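Local coordinates for protein carboxylesterase (Uncultured bacterium, PDB 5GMX) that hydrolyses carboxylic esters as a family VIII carboxylesterase of the beta-lactamase clan and also acts on oxyimino cephalosporins, at residues G298-K310 and M318-E330. Sequence-based numbering, arbitrary orientation.
Sequences GIAEMTREECFRK and MRWSRGFILNKAE
Strands 307-310 and 318-320 form an antiparallel hairpin, their axes 4.7 Å apart, with Cys307-Trp320 and Arg309-Met318 as hydrogen-bonded pairs flanking the non-hydrogen-bonded pair Phe308-Arg319. A classic beta bulge lies at the end of the ladder away from the turn: Glu306 N and Cys307 N both donate to Trp320 O.

On one face, Arg319 CB lies over the Phe308 ring, 3.8 Å from its centroid, while Lys328 CD meets the ring edge. The Arg319 chain runs extended, and NE gives Glu305 OE1 a nearly straight bond of 2.7 Å (166°). That carboxylate is met from above its plane. Arg319 NH1 also donates to Asn327 O. On the other face, Cys307 SG sits at the edge of the Trp320 indole. Trp320 NE1 bonds Asp311, and its side chain touches His341 of strand 339-342.

Beyond the bulge, a bend at chi2 (93°) turns the Arg322 guanidinium back to the helix end. NE and NH2 grip Glu306 OE2 side-on, NE at 2.6 Å, and NH1 donates to Glu301 O at 2.8 Å. Arg304 CB packs over one guanidinium face, and Arg304 NE and NH2 grip the Glu301 carboxylate in a salt bridge. Selenomethionine Met302 sets CG 3.5 Å from Phe324 CE2, with SE oblique to the ring, a Met-aromatic contact.

The buried Arg322 thus ties the C-terminal end of helix 296-302 to the hairpin, and Glu301 and Glu306 probably offset the like charges of Arg304 and Arg322.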
ATOM      1  N   GLY A 298      -0.595 -10.501  16.133  1.00 15.10           N
ATOM      2  CA  GLY A 298      -1.242 -10.287  14.849  1.00 17.69           C
ATOM      3  C   GLY A 298      -0.284  -9.779  13.788  1.00 17.47           C
ATOM      4  O   GLY A 298      -0.318 -10.216  12.621  1.00 12.74           O
ATOM      5  N   ILE A 299       0.585  -8.863  14.205  1.00 13.34           N
ATOM      6  CA  ILE A 299       1.614  -8.319  13.331  1.00 11.87           C
ATOM      7  C   ILE A 299       2.611  -9.394  12.935  1.00 15.36           C
ATOM      8  O   ILE A 299       2.944  -9.528  11.756  1.00 13.85           O
ATOM      9  CB  ILE A 299       2.346  -7.139  13.995  1.00 14.79           C
ATOM     10  CG1 ILE A 299       1.393  -5.954  14.157  1.00 14.13           C
ATOM     11  CG2 ILE A 299       3.568  -6.718  13.180  1.00 13.10           C
ATOM     12  CD1 ILE A 299       1.906  -4.869  15.107  1.00 13.34           C
ATOM     13  N   ALA A 300       3.067 -10.180  13.907  1.00 15.11           N
ATOM     14  CA  ALA A 300       3.954 -11.305  13.604  1.00 15.61           C
ATOM     15  C   ALA A 300       3.331 -12.258  12.579  1.00 14.99           C
ATOM     16  O   ALA A 300       4.003 -12.725  11.645  1.00 15.30           O
ATOM     17  CB  ALA A 300       4.304 -12.063  14.881  1.00 15.49           C
ATOM     18  N   GLU A 301       2.042 -12.543  12.741  1.00 16.04           N
ATOM     19  CA  GLU A 301       1.376 -13.490  11.852  1.00 16.10           C
ATOM     20  C   GLU A 301       1.197 -12.940  10.431  1.00 15.68           C
ATOM     21  O   GLU A 301       1.367 -13.684   9.472  1.00 11.67           O
ATOM     22  CB  GLU A 301       0.017 -13.918  12.429  1.00 18.36           C
ATOM     23  CG  GLU A 301       0.105 -14.836  13.644  1.00 19.57           C
ATOM     24  CD  GLU A 301       0.740 -16.189  13.308  1.00 35.16           C
ATOM     25  OE1 GLU A 301       0.621 -16.644  12.147  1.00 36.50           O
ATOM     26  OE2 GLU A 301       1.373 -16.793  14.202  1.00 36.84           O
HETATM   27  N   MSE A 302       0.867 -11.654  10.286  1.00 15.14           N
HETATM   28  CA  MSE A 302       0.686 -11.103   8.935  1.00 14.90           C
HETATM   29  C   MSE A 302       2.017 -10.846   8.213  1.00 14.42           C
HETATM   30  O   MSE A 302       2.034 -10.660   6.993  1.00 15.23           O
HETATM   31  CB  MSE A 302      -0.161  -9.813   8.970  1.00 17.73           C
HETATM   32  CG  MSE A 302       0.593  -8.476   8.987  1.00 29.17           C
HETATM   33 SE   MSE A 302      -0.582  -7.002   9.647  1.00 45.94          SE
HETATM   34  CE  MSE A 302      -1.408  -8.104  10.958  1.00 27.90           C
ATOM     35  N   THR A 303       3.132 -10.882   8.941  1.00 14.63           N
ATOM     36  CA  THR A 303       4.429 -10.656   8.306  1.00 14.47           C
ATOM     37  C   THR A 303       5.311 -11.905   8.178  1.00 15.84           C
ATOM     38  O   THR A 303       6.479 -11.797   7.811  1.00 16.90           O
ATOM     39  CB  THR A 303       5.225  -9.572   9.047  1.00 14.31           C
ATOM     40  OG1 THR A 303       5.367  -9.929  10.425  1.00 17.22           O
ATOM     41  CG2 THR A 303       4.505  -8.233   8.942  1.00 18.11           C
ATOM     42  N   ARG A 304       4.753 -13.083   8.450  1.00 17.90           N
ATOM     43  CA  ARG A 304       5.469 -14.331   8.201  1.00 22.01           C
ATOM     44  C   ARG A 304       5.854 -14.428   6.734  1.00 19.20           C
ATOM     45  O   ARG A 304       5.025 -14.198   5.851  1.00 16.07           O
ATOM     46  CB  ARG A 304       4.627 -15.554   8.559  1.00 18.51           C
ATOM     47  CG  ARG A 304       4.495 -15.846  10.036  1.00 24.20           C
ATOM     48  CD  ARG A 304       3.842 -17.214  10.250  1.00 29.12           C
ATOM     49  NE  ARG A 304       3.543 -17.444  11.659  1.00 30.01           N
ATOM     50  CZ  ARG A 304       4.372 -18.026  12.522  1.00 30.25           C
ATOM     51  NH1 ARG A 304       5.572 -18.447  12.128  1.00 27.10           N
ATOM     52  NH2 ARG A 304       4.002 -18.181  13.786  1.00 33.68           N
ATOM     53  N   GLU A 305       7.108 -14.768   6.467  1.00 18.77           N
ATOM     54  CA  GLU A 305       7.528 -14.951   5.083  1.00 18.74           C
ATOM     55  C   GLU A 305       6.799 -16.144   4.474  1.00 19.72           C
ATOM     56  O   GLU A 305       6.790 -17.235   5.043  1.00 22.53           O
ATOM     57  CB  GLU A 305       9.034 -15.157   4.983  1.00 18.95           C
ATOM     58  CG  GLU A 305       9.519 -15.268   3.547  1.00 23.60           C
ATOM     59  CD  GLU A 305      10.997 -15.593   3.470  1.00 32.83           C
ATOM     60  OE1 GLU A 305      11.805 -14.875   4.105  1.00 27.24           O
ATOM     61  OE2 GLU A 305      11.343 -16.559   2.761  1.00 34.49           O
ATOM     62  N   GLU A 306       6.165 -15.915   3.332  1.00 15.67           N
ATOM     63  CA  GLU A 306       5.415 -16.955   2.648  1.00 23.86           C
ATOM     64  C   GLU A 306       6.235 -17.512   1.507  1.00 24.85           C
ATOM     65  O   GLU A 306       6.217 -18.715   1.263  1.00 22.25           O
ATOM     66  CB  GLU A 306       4.077 -16.415   2.143  1.00 24.02           C
ATOM     67  CG  GLU A 306       3.008 -16.350   3.226  1.00 18.33           C
ATOM     68  CD  GLU A 306       2.590 -17.735   3.694  1.00 23.30           C
ATOM     69  OE1 GLU A 306       2.454 -18.630   2.828  1.00 34.19           O
ATOM     70  OE2 GLU A 306       2.411 -17.938   4.915  1.00 25.50           O
ATOM     71  N   CYS A 307       6.960 -16.644   0.809  1.00 24.49           N
ATOM     72  CA  CYS A 307       7.838 -17.153  -0.241  1.00 24.81           C
ATOM     73  C   CYS A 307       8.934 -16.159  -0.578  1.00 28.25           C
ATOM     74  O   CYS A 307       8.843 -14.991  -0.225  1.00 22.63           O
ATOM     75  CB  CYS A 307       7.027 -17.530  -1.499  1.00 26.02           C
ATOM     76  SG  CYS A 307       5.886 -16.263  -2.203  1.00 22.57           S
ATOM     77  N   PHE A 308       9.988 -16.641  -1.227  1.00 24.54           N
ATOM     78  CA  PHE A 308      11.093 -15.785  -1.642  1.00 21.17           C
ATOM     79  C   PHE A 308      11.611 -16.296  -2.981  1.00 23.19           C
ATOM     80  O   PHE A 308      12.514 -17.119  -3.027  1.00 28.65           O
ATOM     81  CB  PHE A 308      12.196 -15.763  -0.577  1.00 19.29           C
ATOM     82  CG  PHE A 308      13.201 -14.652  -0.754  1.00 22.59           C
ATOM     83  CD1 PHE A 308      13.105 -13.754  -1.809  1.00 22.36           C
ATOM     84  CD2 PHE A 308      14.235 -14.494   0.153  1.00 25.93           C
ATOM     85  CE1 PHE A 308      14.040 -12.735  -1.971  1.00 24.87           C
ATOM     86  CE2 PHE A 308      15.166 -13.476   0.006  1.00 28.39           C
ATOM     87  CZ  PHE A 308      15.065 -12.594  -1.057  1.00 28.16           C
ATOM     88  N   ARG A 309      11.034 -15.790  -4.067  1.00 22.61           N
ATOM     89  CA  ARG A 309      11.272 -16.358  -5.401  1.00 23.32           C
ATOM     90  C   ARG A 309      11.264 -15.287  -6.468  1.00 25.21           C
ATOM     91  O   ARG A 309      10.696 -14.225  -6.265  1.00 17.98           O
ATOM     92  CB  ARG A 309      10.203 -17.394  -5.781  1.00 25.87           C
ATOM     93  CG  ARG A 309      10.276 -18.734  -5.084  1.00 29.76           C
ATOM     94  CD  ARG A 309       9.369 -19.746  -5.792  1.00 31.23           C
ATOM     95  NE  ARG A 309       7.961 -19.459  -5.564  1.00 27.06           N
ATOM     96  CZ  ARG A 309       7.174 -20.159  -4.750  1.00 29.26           C
ATOM     97  NH1 ARG A 309       7.655 -21.208  -4.101  1.00 29.59           N
ATOM     98  NH2 ARG A 309       5.905 -19.807  -4.588  1.00 23.66           N
ATOM     99  N   LYS A 310      11.853 -15.586  -7.622  1.00 21.24           N
ATOM    100  CA  LYS A 310      11.742 -14.691  -8.767  1.00 22.43           C
ATOM    101  C   LYS A 310      10.273 -14.558  -9.129  1.00 25.26           C
ATOM    102  O   LYS A 310       9.571 -15.557  -9.315  1.00 25.63           O
ATOM    103  CB  LYS A 310      12.554 -15.198  -9.964  1.00 27.12           C
ATOM    104  CG  LYS A 310      12.510 -14.258 -11.170  1.00 31.69           C
ATOM    105  CD  LYS A 310      13.707 -14.428 -12.091  1.00 40.95           C
ATOM    106  CE  LYS A 310      13.607 -15.721 -12.886  1.00 56.24           C
ATOM    107  NZ  LYS A 310      12.341 -15.790 -13.674  1.00 51.31           N
HETATM  108  N   MSE A 318      11.216 -11.657  -5.191  1.00 20.01           N
HETATM  109  CA  MSE A 318      10.440 -10.956  -4.191  1.00 18.80           C
HETATM  110  C   MSE A 318      10.322 -11.831  -2.966  1.00 18.40           C
HETATM  111  O   MSE A 318      10.158 -13.061  -3.067  1.00 24.19           O
HETATM  112  CB  MSE A 318       9.056 -10.585  -4.721  1.00 18.28           C
HETATM  113  CG  MSE A 318       9.084  -9.670  -5.923  1.00 18.64           C
HETATM  114 SE   MSE A 318       9.790  -7.906  -5.401  1.00 46.98          SE
HETATM  115  CE  MSE A 318       8.307  -7.331  -4.259  1.00 34.22           C
ATOM    116  N   ARG A 319      10.432 -11.179  -1.813  1.00 16.36           N
ATOM    117  CA  ARG A 319      10.259 -11.818  -0.523  1.00 15.43           C
ATOM    118  C   ARG A 319       8.902 -11.419   0.056  1.00 15.06           C
ATOM    119  O   ARG A 319       8.763 -10.364   0.681  1.00 17.11           O
ATOM    120  CB  ARG A 319      11.397 -11.427   0.417  1.00 17.83           C
ATOM    121  CG  ARG A 319      11.422 -12.212   1.701  1.00 18.54           C
ATOM    122  CD  ARG A 319      12.572 -11.765   2.570  1.00 22.39           C
ATOM    123  NE  ARG A 319      12.443 -12.289   3.924  1.00 23.54           N
ATOM    124  CZ  ARG A 319      12.791 -11.628   5.018  1.00 21.95           C
ATOM    125  NH1 ARG A 319      13.302 -10.403   4.928  1.00 19.46           N
ATOM    126  NH2 ARG A 319      12.636 -12.200   6.203  1.00 22.09           N
ATOM    127  N   TRP A 320       7.906 -12.270  -0.173  1.00 19.51           N
ATOM    128  CA  TRP A 320       6.523 -11.979   0.185  1.00 17.40           C
ATOM    129  C   TRP A 320       6.107 -12.575   1.524  1.00 17.33           C
ATOM    130  O   TRP A 320       6.368 -13.768   1.817  1.00 19.54           O
ATOM    131  CB  TRP A 320       5.562 -12.508  -0.892  1.00 17.98           C
ATOM    132  CG  TRP A 320       5.616 -11.821  -2.222  1.00 14.05           C
ATOM    133  CD1 TRP A 320       6.014 -12.373  -3.412  1.00 16.51           C
ATOM    134  CD2 TRP A 320       5.226 -10.476  -2.518  1.00 18.21           C
ATOM    135  NE1 TRP A 320       5.908 -11.451  -4.422  1.00 14.42           N
ATOM    136  CE2 TRP A 320       5.432 -10.276  -3.904  1.00 16.41           C
ATOM    137  CE3 TRP A 320       4.730  -9.416  -1.749  1.00 19.61           C
ATOM    138  CZ2 TRP A 320       5.159  -9.064  -4.533  1.00 18.42           C
ATOM    139  CZ3 TRP A 320       4.460  -8.211  -2.376  1.00 18.02           C
ATOM    140  CH2 TRP A 320       4.678  -8.045  -3.756  1.00 21.87           C
ATOM    141  N   SER A 321       5.434 -11.739   2.312  1.00 14.98           N
ATOM    142  CA  SER A 321       4.690 -12.188   3.476  1.00 14.19           C
ATOM    143  C   SER A 321       3.200 -12.188   3.129  1.00 18.14           C
ATOM    144  O   SER A 321       2.829 -12.152   1.953  1.00 16.06           O
ATOM    145  CB  SER A 321       4.966 -11.290   4.687  1.00 17.22           C
ATOM    146  OG  SER A 321       4.482  -9.975   4.476  1.00 16.32           O
ATOM    147  N   ARG A 322       2.339 -12.175   4.142  1.00 15.67           N
ATOM    148  CA  ARG A 322       0.903 -12.152   3.887  1.00 13.82           C
ATOM    149  C   ARG A 322       0.439 -10.748   3.506  1.00 15.32           C
ATOM    150  O   ARG A 322      -0.346 -10.125   4.218  1.00 15.76           O
ATOM    151  CB  ARG A 322       0.121 -12.662   5.096  1.00 14.07           C
ATOM    152  CG  ARG A 322       0.206 -14.174   5.300  1.00 15.55           C
ATOM    153  CD  ARG A 322       1.316 -14.571   6.247  1.00 18.73           C
ATOM    154  NE  ARG A 322       1.362 -16.019   6.377  1.00 18.27           N
ATOM    155  CZ  ARG A 322       0.893 -16.693   7.417  1.00 18.58           C
ATOM    156  NH1 ARG A 322       0.370 -16.041   8.447  1.00 16.59           N
ATOM    157  NH2 ARG A 322       0.968 -18.019   7.436  1.00 19.99           N
ATOM    158  N   GLY A 323       0.948 -10.250   2.386  1.00 14.69           N
ATOM    159  CA  GLY A 323       0.515  -8.974   1.853  1.00 14.36           C
ATOM    160  C   GLY A 323       1.591  -7.910   1.800  1.00 15.91           C
ATOM    161  O   GLY A 323       1.486  -6.963   1.027  1.00 15.08           O
ATOM    162  N   PHE A 324       2.615  -8.045   2.636  1.00 16.10           N
ATOM    163  CA  PHE A 324       3.673  -7.037   2.701  1.00 15.20           C
ATOM    164  C   PHE A 324       4.949  -7.501   2.031  1.00 13.89           C
ATOM    165  O   PHE A 324       5.285  -8.677   2.072  1.00 15.23           O
ATOM    166  CB  PHE A 324       3.983  -6.670   4.153  1.00 14.46           C
ATOM    167  CG  PHE A 324       2.840  -6.028   4.878  1.00 12.82           C
ATOM    168  CD1 PHE A 324       2.657  -4.652   4.824  1.00 11.28           C
ATOM    169  CD2 PHE A 324       1.953  -6.797   5.617  1.00 15.71           C
ATOM    170  CE1 PHE A 324       1.616  -4.045   5.506  1.00 14.69           C
ATOM    171  CE2 PHE A 324       0.901  -6.205   6.299  1.00 20.31           C
ATOM    172  CZ  PHE A 324       0.734  -4.824   6.244  1.00 17.78           C
ATOM    173  N   ILE A 325       5.657  -6.558   1.424  1.00 13.34           N
ATOM    174  CA  ILE A 325       7.020  -6.787   0.979  1.00 16.31           C
ATOM    175  C   ILE A 325       7.939  -6.866   2.193  1.00 14.06           C
ATOM    176  O   ILE A 325       7.941  -5.968   3.035  1.00 19.73           O
ATOM    177  CB  ILE A 325       7.515  -5.659   0.057  1.00 19.85           C
ATOM    178  CG1 ILE A 325       6.665  -5.585  -1.216  1.00 20.47           C
ATOM    179  CG2 ILE A 325       8.988  -5.852  -0.281  1.00 18.90           C
ATOM    180  CD1 ILE A 325       7.008  -4.382  -2.091  1.00 17.84           C
ATOM    181  N   LEU A 326       8.701  -7.941   2.294  1.00 14.89           N
ATOM    182  CA  LEU A 326       9.701  -8.054   3.346  1.00 14.98           C
ATOM    183  C   LEU A 326      11.028  -7.528   2.818  1.00 14.04           C
ATOM    184  O   LEU A 326      11.305  -7.600   1.618  1.00 15.82           O
ATOM    185  CB  LEU A 326       9.836  -9.496   3.836  1.00 17.48           C
ATOM    186  CG  LEU A 326       8.601 -10.102   4.515  1.00 17.93           C
ATOM    187  CD1 LEU A 326       8.889 -11.520   5.024  1.00 15.79           C
ATOM    188  CD2 LEU A 326       8.115  -9.228   5.646  1.00 17.01           C
ATOM    189  N   ASN A 327      11.826  -6.977   3.723  1.00 18.08           N
ATOM    190  CA  ASN A 327      13.043  -6.276   3.365  1.00 19.29           C
ATOM    191  C   ASN A 327      14.030  -7.160   2.616  1.00 19.29           C
ATOM    192  O   ASN A 327      14.179  -8.349   2.899  1.00 19.04           O
ATOM    193  CB  ASN A 327      13.693  -5.693   4.621  1.00 20.89           C
ATOM    194  CG  ASN A 327      14.599  -4.519   4.318  1.00 19.06           C
ATOM    195  OD1 ASN A 327      14.727  -4.098   3.168  1.00 21.92           O
ATOM    196  ND2 ASN A 327      15.202  -3.962   5.353  1.00 19.25           N
ATOM    197  N   LYS A 328      14.684  -6.550   1.638  1.00 20.77           N
ATOM    198  CA  LYS A 328      15.708  -7.186   0.833  1.00 20.37           C
ATOM    199  C   LYS A 328      16.657  -6.115   0.330  1.00 26.94           C
ATOM    200  O   LYS A 328      16.211  -5.069  -0.152  1.00 20.36           O
ATOM    201  CB  LYS A 328      15.097  -7.924  -0.352  1.00 23.07           C
ATOM    202  CG  LYS A 328      16.132  -8.540  -1.277  1.00 28.86           C
ATOM    203  CD  LYS A 328      15.493  -9.032  -2.560  1.00 32.63           C
ATOM    204  CE  LYS A 328      16.470  -8.963  -3.723  1.00 32.92           C
ATOM    205  NZ  LYS A 328      15.739  -8.983  -5.027  1.00 32.81           N
ATOM    206  N   ALA A 329      17.956  -6.370   0.461  1.00 27.98           N
ATOM    207  CA  ALA A 329      18.976  -5.438  -0.013  1.00 30.91           C
ATOM    208  C   ALA A 329      18.761  -4.037   0.559  1.00 28.54           C
ATOM    209  O   ALA A 329      18.972  -3.039  -0.131  1.00 28.54           O
ATOM    210  CB  ALA A 329      18.990  -5.399  -1.541  1.00 26.53           C
ATOM    211  N   GLU A 330      18.311  -3.984   1.815  1.00 25.97           N
ATOM    212  CA  GLU A 330      18.105  -2.730   2.546  1.00 27.35           C
ATOM    213  C   GLU A 330      17.144  -1.737   1.882  1.00 21.84           C
ATOM    214  O   GLU A 330      17.233  -0.524   2.102  1.00 22.47           O
ATOM    215  CB  GLU A 330      19.455  -2.059   2.810  1.00 32.29           C
ATOM    216  CG  GLU A 330      20.383  -2.945   3.641  1.00 36.97           C
ATOM    217  CD  GLU A 330      21.360  -2.154   4.499  1.00 51.51           C
ATOM    218  OE1 GLU A 330      21.749  -1.040   4.089  1.00 58.24           O
ATOM    219  OE2 GLU A 330      21.728  -2.646   5.590  1.00 53.09           O
TER